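Local coordinates for excretory-secretory protein 2 (PDB 3NSW) that is a hookworm secreted protein with a netrin-like fold, of unestablished biochemical function but probably released to modulate the host immune response, at residues 62-66 against 67-71; 79-82 against 83-87. One frame throughout, in Å; residues are numbered along the deposited sequence.

Contact 1: residues 62-66 against 67-71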
# COMPACT_ATOMS: atom_id res chain seq x y z
N LEU A 62 7.83 -0.08 -4.60
CA LEU A 62 6.56 0.03 -5.30
C LEU A 62 6.79 0.70 -6.64
O LEU A 62 7.13 1.88 -6.71
CB LEU A 62 5.57 0.86 -4.46
CG LEU A 62 4.20 1.15 -5.10
CD1 LEU A 62 3.42 -0.15 -5.28
CD2 LEU A 62 3.43 2.16 -4.23
N ARG A 63 6.61 -0.05 -7.73
CA ARG A 63 6.78 0.49 -9.07
C ARG A 63 5.56 1.30 -9.51
O ARG A 63 4.43 0.93 -9.22
CB ARG A 63 7.04 -0.67 -10.04
CG ARG A 63 7.25 -0.24 -11.48
CD ARG A 63 7.86 -1.37 -12.28
NE ARG A 63 7.50 -1.23 -13.68
CZ ARG A 63 7.85 -2.08 -14.65
NH1 ARG A 63 8.59 -3.15 -14.38
NH2 ARG A 63 7.44 -1.86 -15.88
N ASP A 64 5.80 2.41 -10.22
CA ASP A 64 4.71 3.23 -10.78
C ASP A 64 5.03 3.58 -12.23
O ASP A 64 5.92 4.39 -12.50
CB ASP A 64 4.46 4.51 -9.95
CG ASP A 64 3.37 5.41 -10.55
OD1 ASP A 64 2.57 4.95 -11.39
OD2 ASP A 64 3.30 6.60 -10.16
N ASP A 65 4.26 2.99 -13.14
CA ASP A 65 4.44 3.19 -14.58
C ASP A 65 3.57 4.33 -15.15
O ASP A 65 3.70 4.68 -16.32
CB ASP A 65 4.07 1.90 -15.32
CG ASP A 65 5.19 0.88 -15.32
OD1 ASP A 65 6.27 1.13 -14.75
OD2 ASP A 65 4.98 -0.20 -15.91
N CYS A 66 2.69 4.89 -14.31
CA CYS A 66 1.71 5.88 -14.78
C CYS A 66 1.98 7.28 -14.24
O CYS A 66 2.08 8.23 -15.00
CB CYS A 66 0.28 5.47 -14.41
SG CYS A 66 -0.46 4.19 -15.45
N GLY A 67 2.10 7.39 -12.91
CA GLY A 67 2.24 8.69 -12.26
C GLY A 67 0.91 9.26 -11.81
O GLY A 67 0.76 10.47 -11.71
N ASN A 68 -0.06 8.38 -11.56
CA ASN A 68 -1.33 8.81 -10.98
C ASN A 68 -1.24 8.93 -9.45
O ASN A 68 -2.24 9.20 -8.77
CB ASN A 68 -2.47 7.88 -11.40
CG ASN A 68 -2.78 7.97 -12.88
OD1 ASN A 68 -2.51 8.98 -13.53
ND2 ASN A 68 -3.35 6.90 -13.43
N ILE A 69 -0.04 8.71 -8.93
CA ILE A 69 0.27 9.01 -7.53
C ILE A 69 1.53 9.88 -7.48
O ILE A 69 2.37 9.82 -8.38
CB ILE A 69 0.46 7.74 -6.66
CG1 ILE A 69 1.67 6.91 -7.13
CG2 ILE A 69 -0.83 6.90 -6.59
CD1 ILE A 69 2.02 5.73 -6.21
N GLN A 70 1.65 10.69 -6.44
CA GLN A 70 2.85 11.48 -6.23
C GLN A 70 3.18 11.39 -4.75
O GLN A 70 2.91 12.32 -3.99
CB GLN A 70 2.62 12.94 -6.63
CG GLN A 70 3.91 13.74 -6.87
CD GLN A 70 4.56 13.43 -8.20
OE1 GLN A 70 4.06 13.82 -9.26
NE2 GLN A 70 5.70 12.74 -8.16
N LEU A 71 3.72 10.25 -4.34
CA LEU A 71 3.96 10.02 -2.91
C LEU A 71 5.10 10.91 -2.43
O LEU A 71 5.99 11.26 -3.21
CB LEU A 71 4.26 8.55 -2.63
CG LEU A 71 3.26 7.55 -3.19
CD1 LEU A 71 3.60 6.13 -2.74
CD2 LEU A 71 1.84 7.92 -2.80
O HOH W 1 -0.53 5.36 -10.94
O HOH W 2 4.68 8.52 -8.93
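Gly-67 gives its backbone N-H to Asp-64, whose OD1 receives it at 2.9 Å in a nearly straight bond of 165°. The proton arrives on the syn side of the carboxylate, tilted out of its plane, while the N-H of Cys-66 reaches the same oxygen from above the same face, also at 2.9 Å. Asp-64 can serve both because its CG stands anti to the backbone N (chi1 178°), which folds the carboxylate back over the turn that follows. A water extends the grip to Asn-68: it donates to Asp-64 OD1 and accepts from the Asn-68 backbone N. The side chain of Asn-68 lies by Cys-66, with ND2 4.0 Å from CB, close to where Cys-66 is disulfide-bonded to Cys-7. At Ile-69 a second water donates to both Asp-64 OD2 and the Ile-69 carbonyl O, while CG1 of Ile-69 lies 3.5 Å from Asp-64 OD2 and covers the buried acid with hydrocarbon. On the strand side of Asp-64, CD2 of Leu-62 meets CD1 of Ile-69 at 4.3 Å. Leu-71 finishes the apolar patch, its CD1 4.2 Å from Leu-62 CD2, and Met-10 and Val-90 lie against it. The bond from Cys-66 N, two residues on from Asp-64, makes this an Asx turn, to which the Gly-67 bond adds as the chain leaves edge strand 59-63.

Contact 2: residues 79-82 against 83-87; sequences LGCK and SGNQD
Two backbone bonds pair Lys-82 with Gln-86 in antiparallel, hydrogen-bonded fashion. Lys-82 N donates to Gln-86 O at 2.9 Å, and Gln-86 N returns a weak bond to Lys-82 O at 3.3 Å. Charge links the two arms on the side where Lys-82 and Gln-86 project. The Lys-82 chain runs extended as far as CE and then bends (chi4 67°), leaving NZ 3.9 Å from Asp-87 OD2, a long salt bridge, while Asp-21 supplies the ammonium with its stronger partner. A water donates to Asp-87 O at 2.6 Å and accepts a weak bond from Lys-82 NZ. Asn-85 and Gln-86 both face Lys-82, making a G1 beta bulge at the end of a tight hairpin turn; Gly-84 and Asn-85 take positive phi to bring the chain round from strand 75-82 toward strand 88-92. Two van der Waals contacts add to this. The lysine's methylenes pass obliquely over the aspartate, CD coming within 3.6 Å of Asp-87 OD2. Across the hairpin, Asn-85 lays its amide oxygen beside Cys-81, OD1 being 3.7 Å from CB and 3.8 Å from SG of that half-cystine, whose disulfide partner is Cys-88. Asn-85 ND2 is hydrogen-bonded to Thr-61 O and Tyr-42 OH, which would hold the amide in this rotation.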
# COMPACT_ATOMS: atom_id res chain seq x y z
N LEU A 79 -0.95 0.67 2.31
CA LEU A 79 -0.69 0.22 0.95
C LEU A 79 -1.31 -1.15 0.80
O LEU A 79 -0.91 -2.08 1.50
CB LEU A 79 0.83 0.11 0.73
CG LEU A 79 1.28 -0.48 -0.62
CD1 LEU A 79 0.89 0.45 -1.79
CD2 LEU A 79 2.78 -0.78 -0.61
N GLY A 80 -2.30 -1.27 -0.10
CA GLY A 80 -2.97 -2.55 -0.33
C GLY A 80 -2.52 -3.07 -1.67
O GLY A 80 -2.65 -2.36 -2.66
N CYS A 81 -1.98 -4.28 -1.74
CA CYS A 81 -1.43 -4.76 -3.02
C CYS A 81 -1.77 -6.21 -3.34
O CYS A 81 -1.85 -7.03 -2.44
CB CYS A 81 0.10 -4.60 -3.08
SG CYS A 81 0.74 -2.88 -3.22
N LYS A 82 -1.96 -6.52 -4.62
CA LYS A 82 -1.93 -7.93 -5.04
C LYS A 82 -0.46 -8.37 -5.06
O LYS A 82 0.44 -7.54 -5.03
CB LYS A 82 -2.58 -8.12 -6.42
CG LYS A 82 -4.03 -7.73 -6.45
CD LYS A 82 -4.63 -7.95 -7.83
CE LYS A 82 -6.14 -7.78 -7.80
NZ LYS A 82 -6.55 -6.39 -7.52
N SER A 83 -0.23 -9.68 -5.11
CA SER A 83 1.13 -10.22 -5.10
C SER A 83 2.05 -9.55 -6.12
O SER A 83 1.62 -9.24 -7.23
CB SER A 83 1.10 -11.74 -5.30
OG SER A 83 0.40 -12.36 -4.24
N GLY A 84 3.30 -9.30 -5.73
CA GLY A 84 4.25 -8.58 -6.58
C GLY A 84 4.09 -7.07 -6.55
O GLY A 84 4.69 -6.36 -7.37
N ASN A 85 3.29 -6.58 -5.60
CA ASN A 85 3.02 -5.15 -5.45
C ASN A 85 2.45 -4.57 -6.73
O ASN A 85 2.95 -3.57 -7.27
CB ASN A 85 4.26 -4.38 -4.99
CG ASN A 85 4.48 -4.49 -3.49
OD1 ASN A 85 3.75 -5.19 -2.79
ND2 ASN A 85 5.50 -3.80 -2.99
N GLN A 86 1.38 -5.21 -7.18
CA GLN A 86 0.67 -4.72 -8.34
C GLN A 86 -0.80 -4.47 -8.01
O GLN A 86 -1.30 -4.91 -6.96
CB GLN A 86 0.87 -5.65 -9.55
CG GLN A 86 0.06 -6.93 -9.54
CD GLN A 86 0.46 -7.85 -10.67
OE1 GLN A 86 1.58 -8.37 -10.70
NE2 GLN A 86 -0.44 -8.05 -11.62
N ASP A 87 -1.47 -3.71 -8.88
CA ASP A 87 -2.85 -3.26 -8.67
C ASP A 87 -3.06 -2.72 -7.25
O ASP A 87 -3.98 -3.15 -6.53
CB ASP A 87 -3.86 -4.39 -8.94
CG ASP A 87 -4.05 -4.66 -10.42
OD1 ASP A 87 -3.94 -3.72 -11.25
OD2 ASP A 87 -4.35 -5.82 -10.75
O HOH W 3 -6.44 -3.92 -5.95

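Running from the N terminus, the chain reaches contact 1 first, where strand 59-63 ends and turns into the loop that leads to strand 75-82. Contact 2 follows at the far end of that strand, closing the short connection to strand 88-92. The two are in series, neither nesting nor crossing, with centres about 13 Å apart. They nevertheless touch through space: Leu-62 CD2 packs on Leu-79 CD1 at 3.9 Å, and Leu-62 CD1 lies 4.0 Å from Asn-85 O. The disulfide of contact 1 ties the loop after outermost strand 59-63 to the segment leading into strand 9-10, outermost at the other end of the sheet order; that of contact 2 joins two neighbouring strands.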